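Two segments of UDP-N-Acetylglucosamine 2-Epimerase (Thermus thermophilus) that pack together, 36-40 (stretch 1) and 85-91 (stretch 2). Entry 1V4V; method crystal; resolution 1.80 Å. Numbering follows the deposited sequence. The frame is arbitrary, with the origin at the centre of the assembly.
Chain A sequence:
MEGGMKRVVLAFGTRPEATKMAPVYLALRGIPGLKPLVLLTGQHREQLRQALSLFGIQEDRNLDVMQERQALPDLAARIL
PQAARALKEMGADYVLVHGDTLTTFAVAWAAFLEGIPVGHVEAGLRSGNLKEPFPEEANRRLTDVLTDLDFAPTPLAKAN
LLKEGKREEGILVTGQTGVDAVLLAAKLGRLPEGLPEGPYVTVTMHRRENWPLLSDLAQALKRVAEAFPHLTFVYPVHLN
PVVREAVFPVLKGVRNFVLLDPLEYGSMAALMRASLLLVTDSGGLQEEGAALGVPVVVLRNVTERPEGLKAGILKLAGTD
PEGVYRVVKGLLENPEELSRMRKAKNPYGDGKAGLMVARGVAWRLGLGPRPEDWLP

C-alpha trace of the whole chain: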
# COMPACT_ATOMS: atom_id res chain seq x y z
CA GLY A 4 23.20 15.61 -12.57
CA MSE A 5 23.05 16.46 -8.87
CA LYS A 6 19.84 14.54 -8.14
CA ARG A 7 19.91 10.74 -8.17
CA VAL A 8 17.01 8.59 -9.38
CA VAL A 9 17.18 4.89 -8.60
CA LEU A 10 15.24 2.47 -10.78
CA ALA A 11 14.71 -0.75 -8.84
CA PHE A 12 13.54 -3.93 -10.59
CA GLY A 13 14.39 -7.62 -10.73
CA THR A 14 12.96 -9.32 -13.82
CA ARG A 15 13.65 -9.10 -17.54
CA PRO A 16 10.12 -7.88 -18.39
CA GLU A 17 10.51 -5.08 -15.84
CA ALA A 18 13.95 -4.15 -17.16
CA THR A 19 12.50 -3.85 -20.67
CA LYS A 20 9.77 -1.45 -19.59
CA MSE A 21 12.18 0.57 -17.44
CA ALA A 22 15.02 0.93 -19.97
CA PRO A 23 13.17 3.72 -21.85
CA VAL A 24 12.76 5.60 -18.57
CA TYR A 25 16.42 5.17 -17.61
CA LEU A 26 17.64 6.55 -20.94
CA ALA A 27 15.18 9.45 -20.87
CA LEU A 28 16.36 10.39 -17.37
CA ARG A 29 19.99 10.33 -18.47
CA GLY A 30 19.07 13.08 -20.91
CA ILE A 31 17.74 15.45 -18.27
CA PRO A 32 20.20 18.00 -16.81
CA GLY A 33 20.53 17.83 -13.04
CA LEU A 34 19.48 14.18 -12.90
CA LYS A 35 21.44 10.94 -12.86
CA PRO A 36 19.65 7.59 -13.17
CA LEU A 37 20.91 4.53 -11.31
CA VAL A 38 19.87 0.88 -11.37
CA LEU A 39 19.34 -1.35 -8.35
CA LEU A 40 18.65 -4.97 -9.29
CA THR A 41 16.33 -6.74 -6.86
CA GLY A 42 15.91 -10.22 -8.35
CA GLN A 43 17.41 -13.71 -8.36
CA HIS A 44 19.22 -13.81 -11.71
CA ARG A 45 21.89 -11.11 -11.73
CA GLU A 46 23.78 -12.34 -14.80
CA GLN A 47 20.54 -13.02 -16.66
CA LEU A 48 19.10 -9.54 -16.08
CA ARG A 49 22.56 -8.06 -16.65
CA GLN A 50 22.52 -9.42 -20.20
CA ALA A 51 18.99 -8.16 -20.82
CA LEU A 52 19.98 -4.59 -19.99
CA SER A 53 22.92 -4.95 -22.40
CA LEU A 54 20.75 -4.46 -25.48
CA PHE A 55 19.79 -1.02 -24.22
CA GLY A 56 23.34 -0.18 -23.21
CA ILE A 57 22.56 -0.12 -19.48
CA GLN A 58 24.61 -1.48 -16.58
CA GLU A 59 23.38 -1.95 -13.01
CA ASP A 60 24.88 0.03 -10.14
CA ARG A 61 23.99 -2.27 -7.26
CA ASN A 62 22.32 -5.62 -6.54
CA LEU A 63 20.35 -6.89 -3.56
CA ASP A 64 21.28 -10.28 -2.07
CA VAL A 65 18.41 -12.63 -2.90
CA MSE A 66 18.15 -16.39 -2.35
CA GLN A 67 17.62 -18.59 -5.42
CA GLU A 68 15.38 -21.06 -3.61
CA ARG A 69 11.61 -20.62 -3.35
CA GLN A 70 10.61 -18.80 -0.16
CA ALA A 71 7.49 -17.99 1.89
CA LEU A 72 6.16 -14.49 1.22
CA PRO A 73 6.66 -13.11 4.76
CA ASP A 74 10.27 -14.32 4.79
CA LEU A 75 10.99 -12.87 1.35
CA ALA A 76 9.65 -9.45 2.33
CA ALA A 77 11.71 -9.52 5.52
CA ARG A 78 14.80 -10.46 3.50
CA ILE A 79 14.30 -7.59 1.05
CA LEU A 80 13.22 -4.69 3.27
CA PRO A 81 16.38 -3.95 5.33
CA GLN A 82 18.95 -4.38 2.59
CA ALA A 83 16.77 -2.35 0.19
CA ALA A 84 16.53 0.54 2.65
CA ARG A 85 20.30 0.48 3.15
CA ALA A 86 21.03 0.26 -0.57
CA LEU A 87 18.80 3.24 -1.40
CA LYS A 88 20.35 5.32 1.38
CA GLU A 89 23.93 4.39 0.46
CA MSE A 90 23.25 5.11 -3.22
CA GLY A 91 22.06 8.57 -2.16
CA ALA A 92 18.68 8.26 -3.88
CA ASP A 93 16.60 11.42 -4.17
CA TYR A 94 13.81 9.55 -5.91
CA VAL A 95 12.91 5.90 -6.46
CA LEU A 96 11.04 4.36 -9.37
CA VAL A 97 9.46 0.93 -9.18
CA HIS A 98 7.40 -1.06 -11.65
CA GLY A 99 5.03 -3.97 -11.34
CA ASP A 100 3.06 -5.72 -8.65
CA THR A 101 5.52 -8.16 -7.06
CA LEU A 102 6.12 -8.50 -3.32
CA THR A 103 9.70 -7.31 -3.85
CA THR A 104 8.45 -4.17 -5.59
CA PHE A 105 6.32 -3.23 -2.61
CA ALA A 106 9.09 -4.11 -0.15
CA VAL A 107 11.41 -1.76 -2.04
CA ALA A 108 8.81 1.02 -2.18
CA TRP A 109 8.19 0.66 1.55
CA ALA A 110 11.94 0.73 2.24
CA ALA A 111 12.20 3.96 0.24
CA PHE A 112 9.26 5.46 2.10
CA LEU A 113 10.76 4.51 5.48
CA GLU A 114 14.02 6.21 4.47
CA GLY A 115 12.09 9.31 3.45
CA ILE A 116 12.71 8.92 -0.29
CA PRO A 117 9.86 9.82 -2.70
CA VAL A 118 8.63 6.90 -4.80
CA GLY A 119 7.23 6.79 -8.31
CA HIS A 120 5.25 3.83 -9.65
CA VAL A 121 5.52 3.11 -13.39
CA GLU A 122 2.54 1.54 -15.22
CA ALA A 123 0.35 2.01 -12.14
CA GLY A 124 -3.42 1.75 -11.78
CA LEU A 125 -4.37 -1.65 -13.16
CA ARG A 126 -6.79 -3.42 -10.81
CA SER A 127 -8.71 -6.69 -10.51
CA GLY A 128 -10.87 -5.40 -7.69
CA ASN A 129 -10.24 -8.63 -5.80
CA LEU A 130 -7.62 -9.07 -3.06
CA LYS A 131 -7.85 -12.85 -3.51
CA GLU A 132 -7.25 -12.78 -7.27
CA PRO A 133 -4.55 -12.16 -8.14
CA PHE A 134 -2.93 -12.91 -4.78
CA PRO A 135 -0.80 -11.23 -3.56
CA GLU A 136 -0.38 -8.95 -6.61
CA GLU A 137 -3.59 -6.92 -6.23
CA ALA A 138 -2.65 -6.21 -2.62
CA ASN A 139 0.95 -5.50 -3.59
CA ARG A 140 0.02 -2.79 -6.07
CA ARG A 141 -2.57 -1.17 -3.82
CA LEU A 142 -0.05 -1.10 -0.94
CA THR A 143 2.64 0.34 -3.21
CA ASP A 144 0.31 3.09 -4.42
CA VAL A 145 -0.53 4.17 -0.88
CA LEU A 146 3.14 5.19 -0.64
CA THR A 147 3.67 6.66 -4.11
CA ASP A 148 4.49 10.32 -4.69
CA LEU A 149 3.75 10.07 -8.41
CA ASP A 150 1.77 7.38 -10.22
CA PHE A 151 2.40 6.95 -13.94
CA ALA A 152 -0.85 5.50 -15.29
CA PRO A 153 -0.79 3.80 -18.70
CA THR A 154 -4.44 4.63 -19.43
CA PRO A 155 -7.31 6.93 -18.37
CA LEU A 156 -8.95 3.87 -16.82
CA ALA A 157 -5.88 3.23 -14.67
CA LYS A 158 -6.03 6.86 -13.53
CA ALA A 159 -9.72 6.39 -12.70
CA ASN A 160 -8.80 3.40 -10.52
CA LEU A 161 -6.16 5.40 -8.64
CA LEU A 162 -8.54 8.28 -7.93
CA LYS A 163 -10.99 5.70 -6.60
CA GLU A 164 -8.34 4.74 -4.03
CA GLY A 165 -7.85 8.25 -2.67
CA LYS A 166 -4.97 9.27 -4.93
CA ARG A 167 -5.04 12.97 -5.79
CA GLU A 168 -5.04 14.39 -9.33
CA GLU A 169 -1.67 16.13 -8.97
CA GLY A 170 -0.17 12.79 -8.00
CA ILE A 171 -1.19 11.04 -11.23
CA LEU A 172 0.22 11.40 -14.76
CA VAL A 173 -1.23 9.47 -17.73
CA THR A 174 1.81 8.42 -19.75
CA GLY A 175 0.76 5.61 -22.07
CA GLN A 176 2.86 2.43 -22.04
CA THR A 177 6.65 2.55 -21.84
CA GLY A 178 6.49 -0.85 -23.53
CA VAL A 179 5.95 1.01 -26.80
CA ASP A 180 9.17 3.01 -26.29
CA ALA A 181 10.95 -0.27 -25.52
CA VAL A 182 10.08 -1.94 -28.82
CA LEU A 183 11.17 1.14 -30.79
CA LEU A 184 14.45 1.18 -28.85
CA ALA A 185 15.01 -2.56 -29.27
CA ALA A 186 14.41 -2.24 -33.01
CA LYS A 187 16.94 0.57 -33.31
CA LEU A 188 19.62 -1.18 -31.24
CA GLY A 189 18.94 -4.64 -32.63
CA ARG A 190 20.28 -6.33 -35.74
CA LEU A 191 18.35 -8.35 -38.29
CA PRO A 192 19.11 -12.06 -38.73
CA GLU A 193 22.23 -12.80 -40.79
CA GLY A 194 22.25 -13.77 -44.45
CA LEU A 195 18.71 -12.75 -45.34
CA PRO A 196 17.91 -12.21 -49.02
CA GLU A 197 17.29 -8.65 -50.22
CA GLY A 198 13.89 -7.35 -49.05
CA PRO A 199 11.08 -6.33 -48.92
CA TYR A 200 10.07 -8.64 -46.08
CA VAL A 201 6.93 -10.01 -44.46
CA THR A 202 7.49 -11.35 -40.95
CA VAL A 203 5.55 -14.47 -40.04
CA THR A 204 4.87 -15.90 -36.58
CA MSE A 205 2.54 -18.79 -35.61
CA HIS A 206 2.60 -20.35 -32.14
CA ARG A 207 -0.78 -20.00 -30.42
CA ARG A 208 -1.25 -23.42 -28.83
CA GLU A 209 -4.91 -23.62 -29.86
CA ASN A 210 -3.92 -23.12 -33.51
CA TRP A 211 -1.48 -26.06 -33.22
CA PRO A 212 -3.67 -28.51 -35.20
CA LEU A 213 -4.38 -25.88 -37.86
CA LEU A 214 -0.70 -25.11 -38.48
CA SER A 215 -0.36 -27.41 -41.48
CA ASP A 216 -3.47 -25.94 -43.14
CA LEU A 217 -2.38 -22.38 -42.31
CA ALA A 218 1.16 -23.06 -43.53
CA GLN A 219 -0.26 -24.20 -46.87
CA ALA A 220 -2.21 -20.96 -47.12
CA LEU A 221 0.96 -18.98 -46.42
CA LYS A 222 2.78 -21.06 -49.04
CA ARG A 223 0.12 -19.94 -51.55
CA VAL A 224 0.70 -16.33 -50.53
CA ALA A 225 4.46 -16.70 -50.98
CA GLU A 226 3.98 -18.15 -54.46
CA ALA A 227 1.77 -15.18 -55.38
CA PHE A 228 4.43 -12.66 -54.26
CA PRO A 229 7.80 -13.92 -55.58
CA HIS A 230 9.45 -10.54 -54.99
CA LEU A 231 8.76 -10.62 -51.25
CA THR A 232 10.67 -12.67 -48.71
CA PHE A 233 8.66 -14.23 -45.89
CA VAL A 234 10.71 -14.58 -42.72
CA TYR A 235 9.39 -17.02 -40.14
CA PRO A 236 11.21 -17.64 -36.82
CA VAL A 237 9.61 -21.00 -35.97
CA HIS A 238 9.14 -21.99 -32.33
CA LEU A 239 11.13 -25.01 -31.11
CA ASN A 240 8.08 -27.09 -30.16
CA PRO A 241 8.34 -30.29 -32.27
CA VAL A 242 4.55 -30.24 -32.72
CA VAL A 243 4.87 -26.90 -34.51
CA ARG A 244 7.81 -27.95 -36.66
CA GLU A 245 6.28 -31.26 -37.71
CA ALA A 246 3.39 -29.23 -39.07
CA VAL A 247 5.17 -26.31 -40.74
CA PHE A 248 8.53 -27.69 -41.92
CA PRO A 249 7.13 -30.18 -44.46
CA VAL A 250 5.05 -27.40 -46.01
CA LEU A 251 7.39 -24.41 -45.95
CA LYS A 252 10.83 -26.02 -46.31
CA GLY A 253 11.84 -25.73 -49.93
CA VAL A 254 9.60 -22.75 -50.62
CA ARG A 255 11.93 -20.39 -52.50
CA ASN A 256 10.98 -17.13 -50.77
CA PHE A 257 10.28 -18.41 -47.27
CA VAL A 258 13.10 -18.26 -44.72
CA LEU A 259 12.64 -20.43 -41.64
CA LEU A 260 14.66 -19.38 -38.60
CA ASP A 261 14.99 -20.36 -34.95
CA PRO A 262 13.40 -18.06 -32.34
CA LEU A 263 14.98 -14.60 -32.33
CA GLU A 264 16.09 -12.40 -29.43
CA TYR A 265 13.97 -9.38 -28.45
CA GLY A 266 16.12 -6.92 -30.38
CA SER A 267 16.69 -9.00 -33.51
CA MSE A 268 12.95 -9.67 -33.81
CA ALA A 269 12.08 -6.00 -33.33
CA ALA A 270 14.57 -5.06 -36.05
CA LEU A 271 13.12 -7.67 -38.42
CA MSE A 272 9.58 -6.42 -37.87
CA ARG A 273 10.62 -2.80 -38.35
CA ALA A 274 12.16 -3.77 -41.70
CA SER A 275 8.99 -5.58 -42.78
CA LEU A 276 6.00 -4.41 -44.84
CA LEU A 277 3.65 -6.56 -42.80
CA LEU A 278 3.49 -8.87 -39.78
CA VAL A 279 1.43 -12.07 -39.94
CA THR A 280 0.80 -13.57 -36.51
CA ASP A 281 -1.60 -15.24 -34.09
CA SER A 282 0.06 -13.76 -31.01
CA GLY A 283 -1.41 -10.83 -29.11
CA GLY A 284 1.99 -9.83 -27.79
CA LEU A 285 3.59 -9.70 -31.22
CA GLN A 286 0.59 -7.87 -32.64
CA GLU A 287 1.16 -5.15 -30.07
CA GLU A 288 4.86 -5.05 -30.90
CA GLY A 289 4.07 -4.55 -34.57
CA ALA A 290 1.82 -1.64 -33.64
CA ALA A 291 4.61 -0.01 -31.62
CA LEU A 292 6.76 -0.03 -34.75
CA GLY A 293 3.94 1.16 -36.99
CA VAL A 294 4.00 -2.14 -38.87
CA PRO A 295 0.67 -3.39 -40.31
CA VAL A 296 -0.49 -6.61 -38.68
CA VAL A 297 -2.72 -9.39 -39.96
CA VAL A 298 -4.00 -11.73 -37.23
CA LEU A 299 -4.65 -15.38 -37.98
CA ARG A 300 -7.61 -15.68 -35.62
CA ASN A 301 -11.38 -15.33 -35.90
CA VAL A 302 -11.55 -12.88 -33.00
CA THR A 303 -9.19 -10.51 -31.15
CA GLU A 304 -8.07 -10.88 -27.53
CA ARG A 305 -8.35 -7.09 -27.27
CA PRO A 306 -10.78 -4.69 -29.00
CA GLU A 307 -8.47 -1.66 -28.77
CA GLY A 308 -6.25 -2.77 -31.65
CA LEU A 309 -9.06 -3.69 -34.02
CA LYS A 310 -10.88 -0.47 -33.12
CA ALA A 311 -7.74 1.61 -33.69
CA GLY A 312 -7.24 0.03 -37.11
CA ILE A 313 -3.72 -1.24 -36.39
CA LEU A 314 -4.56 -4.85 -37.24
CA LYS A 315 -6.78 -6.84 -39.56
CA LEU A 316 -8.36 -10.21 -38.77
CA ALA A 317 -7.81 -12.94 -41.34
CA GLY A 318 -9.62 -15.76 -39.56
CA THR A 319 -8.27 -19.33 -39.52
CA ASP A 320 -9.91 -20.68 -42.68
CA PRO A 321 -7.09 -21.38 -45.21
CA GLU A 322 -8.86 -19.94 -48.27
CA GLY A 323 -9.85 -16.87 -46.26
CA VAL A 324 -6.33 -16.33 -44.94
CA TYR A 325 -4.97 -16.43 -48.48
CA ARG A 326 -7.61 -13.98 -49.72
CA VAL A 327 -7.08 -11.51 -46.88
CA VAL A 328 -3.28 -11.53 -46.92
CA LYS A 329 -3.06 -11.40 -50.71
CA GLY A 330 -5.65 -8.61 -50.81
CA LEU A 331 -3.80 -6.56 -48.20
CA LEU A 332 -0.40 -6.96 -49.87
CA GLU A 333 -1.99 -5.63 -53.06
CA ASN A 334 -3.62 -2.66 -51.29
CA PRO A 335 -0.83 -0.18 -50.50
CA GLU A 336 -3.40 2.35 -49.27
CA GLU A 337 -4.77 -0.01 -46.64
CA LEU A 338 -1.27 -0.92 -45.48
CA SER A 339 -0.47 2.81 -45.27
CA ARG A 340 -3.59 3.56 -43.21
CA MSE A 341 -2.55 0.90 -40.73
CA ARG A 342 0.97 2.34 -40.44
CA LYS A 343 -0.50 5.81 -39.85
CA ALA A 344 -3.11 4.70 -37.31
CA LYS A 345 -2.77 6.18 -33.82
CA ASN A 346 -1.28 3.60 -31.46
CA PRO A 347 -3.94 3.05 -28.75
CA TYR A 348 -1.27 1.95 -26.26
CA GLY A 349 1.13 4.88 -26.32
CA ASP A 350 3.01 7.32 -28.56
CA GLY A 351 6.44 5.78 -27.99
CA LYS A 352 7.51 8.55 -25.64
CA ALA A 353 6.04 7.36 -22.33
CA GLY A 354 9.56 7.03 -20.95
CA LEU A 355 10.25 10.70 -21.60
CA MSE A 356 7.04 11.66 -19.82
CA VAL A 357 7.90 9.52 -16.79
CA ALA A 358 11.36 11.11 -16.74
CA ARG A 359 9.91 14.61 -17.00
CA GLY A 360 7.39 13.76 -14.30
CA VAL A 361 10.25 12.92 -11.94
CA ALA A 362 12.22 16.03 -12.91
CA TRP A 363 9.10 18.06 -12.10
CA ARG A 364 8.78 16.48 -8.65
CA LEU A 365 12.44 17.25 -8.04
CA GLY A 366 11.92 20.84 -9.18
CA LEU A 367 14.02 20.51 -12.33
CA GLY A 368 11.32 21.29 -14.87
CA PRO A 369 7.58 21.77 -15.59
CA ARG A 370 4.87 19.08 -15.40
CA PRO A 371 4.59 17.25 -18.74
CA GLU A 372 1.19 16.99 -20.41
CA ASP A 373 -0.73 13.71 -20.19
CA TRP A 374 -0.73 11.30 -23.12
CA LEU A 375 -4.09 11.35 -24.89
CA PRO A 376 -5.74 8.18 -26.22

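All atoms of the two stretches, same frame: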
# COMPACT_ATOMS: atom_id res chain seq x y z
N PRO A 36 20.38 8.83 -13.46
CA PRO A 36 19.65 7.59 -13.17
C PRO A 36 20.61 6.50 -12.71
O PRO A 36 21.76 6.44 -13.14
CB PRO A 36 19.00 7.27 -14.51
CG PRO A 36 20.08 7.68 -15.49
CD PRO A 36 20.57 9.01 -14.92
N LEU A 37 20.12 5.64 -11.82
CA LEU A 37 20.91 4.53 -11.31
C LEU A 37 20.02 3.30 -11.29
O LEU A 37 18.80 3.42 -11.17
CB LEU A 37 21.41 4.81 -9.89
CG LEU A 37 22.36 6.00 -9.68
CD1 LEU A 37 22.59 6.16 -8.19
CD2 LEU A 37 23.68 5.76 -10.41
N VAL A 38 20.63 2.12 -11.38
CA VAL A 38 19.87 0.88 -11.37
C VAL A 38 20.22 -0.03 -10.21
O VAL A 38 21.39 -0.36 -9.99
CB VAL A 38 20.07 0.10 -12.69
CG1 VAL A 38 19.44 -1.29 -12.59
CG2 VAL A 38 19.44 0.86 -13.85
N LEU A 39 19.19 -0.43 -9.47
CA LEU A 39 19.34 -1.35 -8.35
C LEU A 39 18.59 -2.61 -8.75
O LEU A 39 17.37 -2.58 -8.90
CB LEU A 39 18.70 -0.77 -7.08
CG LEU A 39 18.55 -1.75 -5.91
CD1 LEU A 39 19.93 -2.20 -5.42
CD2 LEU A 39 17.78 -1.09 -4.78
N LEU A 40 19.31 -3.72 -8.94
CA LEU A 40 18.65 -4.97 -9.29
C LEU A 40 18.14 -5.59 -8.00
O LEU A 40 18.82 -5.56 -6.97
CB LEU A 40 19.62 -5.93 -9.99
CG LEU A 40 20.18 -5.39 -11.31
CD1 LEU A 40 20.95 -6.49 -12.03
CD2 LEU A 40 19.04 -4.88 -12.19
N ARG A 85 18.89 0.14 3.06
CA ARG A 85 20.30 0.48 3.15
C ARG A 85 20.89 0.82 1.79
O ARG A 85 21.65 1.78 1.65
CB ARG A 85 21.10 -0.67 3.79
CG ARG A 85 22.59 -0.37 3.95
CD ARG A 85 23.29 -1.35 4.87
NE ARG A 85 23.11 -2.74 4.47
CZ ARG A 85 22.16 -3.54 4.95
NH1 ARG A 85 21.31 -3.10 5.87
NH2 ARG A 85 22.07 -4.79 4.52
N ALA A 86 20.53 0.03 0.78
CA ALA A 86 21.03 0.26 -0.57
C ALA A 86 20.57 1.62 -1.11
O ALA A 86 21.36 2.34 -1.73
CB ALA A 86 20.56 -0.86 -1.51
N LEU A 87 19.31 1.97 -0.89
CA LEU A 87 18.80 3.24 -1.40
C LEU A 87 19.45 4.43 -0.69
O LEU A 87 19.69 5.47 -1.31
CB LEU A 87 17.28 3.30 -1.24
CG LEU A 87 16.53 2.24 -2.06
CD1 LEU A 87 15.03 2.33 -1.77
CD2 LEU A 87 16.81 2.44 -3.55
N LYS A 88 19.74 4.26 0.59
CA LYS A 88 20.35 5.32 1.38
C LYS A 88 21.82 5.49 0.98
O LYS A 88 22.30 6.61 0.80
CB LYS A 88 20.24 4.98 2.87
CG LYS A 88 20.55 6.13 3.81
CD LYS A 88 20.41 5.69 5.26
CE LYS A 88 20.73 6.83 6.22
NZ LYS A 88 20.68 6.37 7.64
N GLU A 89 22.52 4.37 0.84
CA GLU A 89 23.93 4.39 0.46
C GLU A 89 24.15 4.88 -0.97
O GLU A 89 25.20 5.43 -1.29
CB GLU A 89 24.56 3.00 0.65
CG GLU A 89 24.63 2.56 2.11
CD GLU A 89 25.27 1.20 2.29
OE1 GLU A 89 25.41 0.76 3.45
OE2 GLU A 89 25.65 0.57 1.28
N MSE A 90 23.16 4.67 -1.83
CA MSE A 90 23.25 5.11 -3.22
C MSE A 90 22.89 6.59 -3.31
O MSE A 90 23.03 7.20 -4.38
CB MSE A 90 22.30 4.30 -4.11
CG MSE A 90 22.69 2.84 -4.28
SE MSE A 90 21.25 1.79 -5.09
CE MSE A 90 21.78 1.97 -6.95
N GLY A 91 22.42 7.16 -2.20
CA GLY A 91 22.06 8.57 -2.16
C GLY A 91 20.84 8.95 -2.98
O GLY A 91 20.74 10.06 -3.50

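The end of a helix rests here against one face of a β-strand. The side-chain contacts are all apolar, and no hydrogen bond crosses between the two stretches. Their backbones stay well apart, with the CA atoms of Leu 39 and Ala 86 separated by 8.1 Å and those of Leu 37 and Met 90 by 8.4 Å. Side chains fill that gap, and together the two stretches bury 245 Å².

Met 90, present as selenomethionine, covers the most surface, 84 Å². Its CA-to-CB bond points toward the strand; chi1 at -68° and chi2 at 168° carry SE toward the strand, and chi3 of 92° then places CE near CB of both Leu 37 and Leu 39. CE of Met 90 lies 4.1 Å from CB of Leu 37 and 4.1 Å from CB of Leu 39, and it approaches the intervening backbone as well, 3.9 Å from O of Val 38. A long, unbranched, flexible side chain suits this place: it can reach the strand from a distant backbone and end in a small apolar group that fits between two leucines.

Leu 39, with 69 Å² covered, is the main contribution from the strand. It too points toward the helix, and its chi1 of 169° and chi2 of 64° place its branched end among helix side chains. CD1 of Leu 39 meets CB of Ala 86 at 4.2 Å. CD2 of Leu 39 lies against the same CB of Ala 86 at 4.3 Å and also reaches CD2 of Leu 87 at 3.9 Å; the branched end is broad enough to cover both residues. Ala 86 points toward the strand but offers just a methyl, leaving room for the larger leucine in front of it. Leu 87 leaves its backbone sideways, yet its end comes nearer and completes the contact.

Leu 37 contributes 42 Å². Besides its CB contact with Met 90, CD1 of Leu 37 sits 4.0 Å from the backbone O of Met 90, a van der Waals approach. Alternation along the strand explains the pattern: Leu 37 and Leu 39 point toward the helix, whereas Val 38 points away and meets Met 90 through its carbonyl oxygen.

The hydrogen bond from N of Met 90 to O of Ala 86, 2.9 Å, links two residues that both face the strand one turn apart. Arg 85, Lys 88 and Glu 89 are exposed, as suits charged side chains. Gly 91 then leaves the helix in a Schellman motif, with a positive phi of 68° that favours glycine.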